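Local coordinates for uncharacterized protein (Bacteroides thetaiotaomicron VPI-5482, PDB 3KNY) that is of unknown function, a two-domain protein of the BT_3535-like family that is probably made as a lipoprotein, at residues N89-D101 with V206-P218. Residues are numbered along the deposited sequence; the frame is centred on the assembly and turned at random.
Sequences NKYEGFLNIADED and VEVTVQKTGFMIP
Phe94 O is gripped by Phe215 N at 2.8 Å, the donor standing well above the carbonyl plane, while the CB and ring edge of Phe215 also border this oxygen. The bond belongs to a parallel ladder between strand 93-97 and the end of strand 204-217, the axes of the paired segments 25° apart. The ladder begins with Phe94 N on Thr213 O. Farther on, Asn96 N binds Phe215 O at 2.9 Å and Asn96 O accepts Ile217 N in a straighter bond, with an N-H...O angle of 164°; Ala98 N on Ile217 O, 3.2 Å apart, ends the run.

On the face carrying Leu95 and Ile97, the Phe215 ring turns its edge to the backbone, because CG sits beside its own N (chi1 -68°) and the ring swings back toward Glu92. Glu92 O lies in the ring plane, 3.5 Å from CE1. Glu92 OE1, salt-bridged to Lys186, instead stands off that plane beside the rim, 3.7 Å from CZ, its carboxylate nearly parallel to the ring. Leu95 CD1 packs crosswise on Phe215 CB at 3.7 Å. The CD1 methyl of Ile97 rests beside CD1 and CG1 of Ile217, the two chains running alongside. Across the sheet, the Phe94 ring meets Lys212 CD with its edge, CE2 to CD 3.8 Å.

With an alanine in place of Phe215, Glu92 would probably lose the ring beside its carboxylate and a gap would open next to Leu95. The ladder thus satisfies buried backbone groups of both strands, while Ile97 and Ile217 lie against Ile72 of helix 66-84.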
loop_
_atom_site.group_PDB
_atom_site.type_symbol
_atom_site.label_atom_id
_atom_site.label_comp_id
_atom_site.label_asym_id
_atom_site.label_seq_id
_atom_site.Cartn_x
_atom_site.Cartn_y
_atom_site.Cartn_z
ATOM N N ASN A 89 -15.009 -6.633 -6.567
ATOM C CA ASN A 89 -15.978 -6.996 -5.534
ATOM C C ASN A 89 -15.386 -7.512 -4.186
ATOM O O ASN A 89 -16.137 -7.764 -3.248
ATOM C CB ASN A 89 -16.942 -8.029 -6.123
ATOM C CG ASN A 89 -16.243 -9.341 -6.484
ATOM O OD1 ASN A 89 -15.029 -9.377 -6.671
ATOM N ND2 ASN A 89 -17.007 -10.426 -6.564
ATOM N N LYS A 90 -14.064 -7.654 -4.087
ATOM C CA LYS A 90 -13.403 -8.192 -2.878
ATOM C C LYS A 90 -12.302 -7.298 -2.323
ATOM O O LYS A 90 -11.740 -6.470 -3.029
ATOM C CB LYS A 90 -12.728 -9.530 -3.193
ATOM C CG LYS A 90 -13.648 -10.714 -3.342
ATOM C CD LYS A 90 -12.859 -11.981 -3.759
ATOM C CE LYS A 90 -12.697 -12.103 -5.289
ATOM N NZ LYS A 90 -13.999 -12.328 -6.023
ATOM N N TYR A 91 -11.953 -7.518 -1.062
ATOM C CA TYR A 91 -10.823 -6.836 -0.444
ATOM C C TYR A 91 -9.595 -6.991 -1.319
ATOM O O TYR A 91 -9.261 -8.100 -1.682
ATOM C CB TYR A 91 -10.496 -7.447 0.908
ATOM C CG TYR A 91 -9.245 -6.862 1.528
ATOM C CD1 TYR A 91 -9.243 -5.578 2.055
ATOM C CD2 TYR A 91 -8.064 -7.581 1.564
ATOM C CE1 TYR A 91 -8.109 -5.046 2.605
ATOM C CE2 TYR A 91 -6.920 -7.053 2.109
ATOM C CZ TYR A 91 -6.946 -5.791 2.649
ATOM O OH TYR A 91 -5.799 -5.259 3.200
ATOM N N GLU A 92 -8.928 -5.879 -1.617
ATOM C CA GLU A 92 -7.780 -5.820 -2.540
ATOM C C GLU A 92 -6.437 -5.879 -1.814
ATOM O O GLU A 92 -5.577 -6.689 -2.148
ATOM C CB GLU A 92 -7.819 -4.489 -3.312
ATOM C CG GLU A 92 -8.799 -4.463 -4.446
ATOM C CD GLU A 92 -8.227 -5.079 -5.688
ATOM O OE1 GLU A 92 -7.492 -4.383 -6.443
ATOM O OE2 GLU A 92 -8.515 -6.271 -5.888
ATOM N N GLY A 93 -6.264 -4.969 -0.856
ATOM C CA GLY A 93 -5.049 -4.858 -0.068
ATOM C C GLY A 93 -4.844 -3.421 0.378
ATOM O O GLY A 93 -5.792 -2.651 0.459
ATOM N N PHE A 94 -3.601 -3.054 0.641
ATOM C CA PHE A 94 -3.260 -1.689 1.010
ATOM C C PHE A 94 -3.147 -0.784 -0.218
ATOM O O PHE A 94 -3.041 -1.295 -1.340
ATOM C CB PHE A 94 -1.964 -1.693 1.774
ATOM C CG PHE A 94 -1.996 -2.570 2.983
ATOM C CD1 PHE A 94 -2.766 -2.222 4.077
ATOM C CD2 PHE A 94 -1.266 -3.757 3.026
ATOM C CE1 PHE A 94 -2.810 -3.019 5.208
ATOM C CE2 PHE A 94 -1.294 -4.573 4.169
ATOM C CZ PHE A 94 -2.074 -4.195 5.265
ATOM N N LEU A 95 -3.227 0.543 -0.001
ATOM C CA LEU A 95 -3.065 1.550 -1.061
ATOM C C LEU A 95 -2.258 2.755 -0.563
ATOM O O LEU A 95 -2.525 3.258 0.516
ATOM C CB LEU A 95 -4.425 2.020 -1.570
ATOM C CG LEU A 95 -4.453 2.983 -2.766
ATOM C CD1 LEU A 95 -3.910 2.283 -3.991
ATOM C CD2 LEU A 95 -5.885 3.527 -3.022
ATOM N N ASN A 96 -1.248 3.165 -1.334
ATOM C CA ASN A 96 -0.463 4.392 -1.113
ATOM C C ASN A 96 -0.602 5.231 -2.336
ATOM O O ASN A 96 -0.772 4.705 -3.439
ATOM C CB ASN A 96 1.034 4.153 -1.062
ATOM C CG ASN A 96 1.463 3.468 0.165
ATOM O OD1 ASN A 96 0.827 3.551 1.205
ATOM N ND2 ASN A 96 2.562 2.774 0.066
ATOM N N ILE A 97 -0.467 6.538 -2.145
ATOM C CA ILE A 97 -0.501 7.490 -3.222
ATOM C C ILE A 97 0.895 8.088 -3.240
ATOM O O ILE A 97 1.320 8.713 -2.258
ATOM C CB ILE A 97 -1.556 8.552 -2.955
ATOM C CG1 ILE A 97 -2.837 7.904 -2.377
ATOM C CG2 ILE A 97 -1.813 9.369 -4.227
ATOM C CD1 ILE A 97 -3.520 6.962 -3.277
ATOM N N ALA A 98 1.626 7.850 -4.328
ATOM C CA ALA A 98 3.000 8.330 -4.433
ATOM C C ALA A 98 2.999 9.849 -4.479
ATOM O O ALA A 98 2.001 10.477 -4.870
ATOM C CB ALA A 98 3.666 7.780 -5.661
ATOM N N ASP A 99 4.116 10.439 -4.063
ATOM C CA ASP A 99 4.288 11.882 -4.142
ATOM C C ASP A 99 4.466 12.307 -5.599
ATOM O O ASP A 99 4.627 11.475 -6.500
ATOM C CB ASP A 99 5.515 12.312 -3.344
ATOM C CG ASP A 99 5.292 12.272 -1.851
ATOM O OD1 ASP A 99 4.290 12.841 -1.368
ATOM O OD2 ASP A 99 6.143 11.686 -1.155
ATOM N N GLU A 100 4.445 13.617 -5.821
ATOM C CA GLU A 100 4.687 14.171 -7.147
ATOM C C GLU A 100 6.208 14.194 -7.421
ATOM O O GLU A 100 6.611 14.228 -8.589
ATOM C CB GLU A 100 4.034 15.566 -7.287
ATOM C CG GLU A 100 3.517 15.910 -8.703
ATOM C CD GLU A 100 2.681 17.204 -8.768
ATOM O OE1 GLU A 100 2.295 17.747 -7.712
ATOM O OE2 GLU A 100 2.383 17.672 -9.888
ATOM N N ASP A 101 7.036 14.138 -6.357
ATOM C CA ASP A 101 8.518 14.115 -6.488
ATOM C C ASP A 101 8.918 13.242 -7.677
ATOM O O ASP A 101 8.552 12.086 -7.725
ATOM C CB ASP A 101 9.250 13.687 -5.177
ATOM C CG ASP A 101 8.832 12.289 -4.635
ATOM O OD1 ASP A 101 8.882 11.264 -5.358
ATOM O OD2 ASP A 101 8.507 12.200 -3.430
ATOM N N VAL A 206 10.671 -16.116 16.358
ATOM C CA VAL A 206 9.320 -15.973 15.818
ATOM C C VAL A 206 9.406 -16.198 14.315
ATOM O O VAL A 206 10.273 -15.638 13.660
ATOM C CB VAL A 206 8.724 -14.563 16.123
ATOM C CG1 VAL A 206 7.335 -14.389 15.510
ATOM C CG2 VAL A 206 8.686 -14.336 17.606
ATOM N N GLU A 207 8.518 -17.015 13.770
ATOM C CA GLU A 207 8.414 -17.155 12.326
ATOM C C GLU A 207 7.007 -16.903 11.887
ATOM O O GLU A 207 6.087 -17.504 12.424
ATOM C CB GLU A 207 8.823 -18.540 11.883
ATOM C CG GLU A 207 10.300 -18.805 12.067
ATOM C CD GLU A 207 10.805 -19.985 11.278
ATOM O OE1 GLU A 207 9.999 -20.712 10.596
ATOM O OE2 GLU A 207 12.045 -20.150 11.345
ATOM N N VAL A 208 6.834 -16.029 10.900
ATOM C CA VAL A 208 5.506 -15.696 10.415
ATOM C C VAL A 208 5.496 -15.860 8.908
ATOM O O VAL A 208 6.368 -15.328 8.222
ATOM C CB VAL A 208 5.114 -14.235 10.772
ATOM C CG1 VAL A 208 3.670 -13.953 10.403
ATOM C CG2 VAL A 208 5.330 -13.998 12.232
ATOM N N THR A 209 4.526 -16.619 8.402
ATOM C CA THR A 209 4.331 -16.765 6.972
ATOM C C THR A 209 3.468 -15.595 6.626
ATOM O O THR A 209 2.459 -15.386 7.279
ATOM C CB THR A 209 3.672 -18.102 6.608
ATOM O OG1 THR A 209 4.566 -19.147 6.979
ATOM C CG2 THR A 209 3.465 -18.217 5.121
ATOM N N VAL A 210 3.905 -14.796 5.656
ATOM C CA VAL A 210 3.223 -13.569 5.289
ATOM C C VAL A 210 2.862 -13.530 3.810
ATOM O O VAL A 210 3.718 -13.666 2.955
ATOM C CB VAL A 210 4.080 -12.359 5.584
ATOM C CG1 VAL A 210 3.349 -11.081 5.147
ATOM C CG2 VAL A 210 4.452 -12.329 7.085
ATOM N N GLN A 211 1.585 -13.342 3.510
ATOM C CA GLN A 211 1.135 -13.204 2.132
ATOM C C GLN A 211 0.312 -11.921 2.063
ATOM O O GLN A 211 -0.818 -11.903 2.548
ATOM C CB GLN A 211 0.298 -14.402 1.727
ATOM C CG GLN A 211 1.042 -15.696 1.721
ATOM C CD GLN A 211 0.129 -16.886 1.436
ATOM O OE1 GLN A 211 -0.552 -17.381 2.294
ATOM N NE2 GLN A 211 0.132 -17.328 0.230
ATOM N N LYS A 212 0.872 -10.858 1.473
ATOM C CA LYS A 212 0.213 -9.550 1.412
ATOM C C LYS A 212 0.409 -8.824 0.097
ATOM O O LYS A 212 1.358 -9.099 -0.617
ATOM C CB LYS A 212 0.728 -8.650 2.554
ATOM C CG LYS A 212 0.401 -9.201 3.913
ATOM C CD LYS A 212 -0.372 -8.253 4.770
ATOM C CE LYS A 212 -1.518 -8.954 5.396
ATOM N NZ LYS A 212 -2.340 -8.083 6.236
ATOM N N THR A 213 -0.484 -7.882 -0.202
ATOM C CA THR A 213 -0.395 -7.089 -1.420
ATOM C C THR A 213 -0.684 -5.620 -1.115
ATOM O O THR A 213 -1.632 -5.284 -0.432
ATOM C CB THR A 213 -1.357 -7.599 -2.504
ATOM O OG1 THR A 213 -0.997 -8.938 -2.872
ATOM C CG2 THR A 213 -1.306 -6.738 -3.758
ATOM N N GLY A 214 0.178 -4.758 -1.612
ATOM C CA GLY A 214 0.005 -3.351 -1.499
ATOM C C GLY A 214 -0.028 -2.736 -2.886
ATOM O O GLY A 214 0.716 -3.155 -3.791
ATOM N N PHE A 215 -0.891 -1.731 -3.036
ATOM C CA PHE A 215 -1.072 -1.022 -4.284
ATOM C C PHE A 215 -0.559 0.399 -4.173
ATOM O O PHE A 215 -0.558 0.997 -3.104
ATOM C CB PHE A 215 -2.546 -1.040 -4.698
ATOM C CG PHE A 215 -3.046 -2.411 -5.084
ATOM C CD1 PHE A 215 -3.555 -3.265 -4.137
ATOM C CD2 PHE A 215 -2.951 -2.857 -6.402
ATOM C CE1 PHE A 215 -4.014 -4.542 -4.494
ATOM C CE2 PHE A 215 -3.392 -4.120 -6.775
ATOM C CZ PHE A 215 -3.927 -4.967 -5.805
HETATM N N MSE A 216 -0.117 0.938 -5.299
HETATM C CA MSE A 216 0.450 2.264 -5.331
HETATM C C MSE A 216 -0.082 3.049 -6.537
HETATM O O MSE A 216 -0.045 2.555 -7.672
HETATM C CB MSE A 216 1.963 2.137 -5.385
HETATM C CG MSE A 216 2.544 1.618 -4.113
HETATM SE SE MSE A 216 4.413 1.212 -4.271
HETATM C CE MSE A 216 4.349 -0.566 -5.023
ATOM N N ILE A 217 -0.615 4.250 -6.289
ATOM C CA ILE A 217 -0.949 5.141 -7.397
ATOM C C ILE A 217 0.385 5.717 -7.858
ATOM O O ILE A 217 1.014 6.482 -7.122
ATOM C CB ILE A 217 -1.923 6.294 -7.036
ATOM C CG1 ILE A 217 -3.284 5.742 -6.595
ATOM C CG2 ILE A 217 -2.115 7.218 -8.269
ATOM C CD1 ILE A 217 -4.409 6.798 -6.512
ATOM N N PRO A 218 0.831 5.339 -9.063
ATOM C CA PRO A 218 2.127 5.789 -9.561
ATOM C C PRO A 218 2.184 7.299 -9.721
ATOM O O PRO A 218 1.171 7.874 -10.122
ATOM C CB PRO A 218 2.245 5.128 -10.937
ATOM C CG PRO A 218 0.941 4.503 -11.234
ATOM C CD PRO A 218 0.028 4.650 -10.079
ATOM O OXT PRO A 218 3.205 7.952 -9.474
#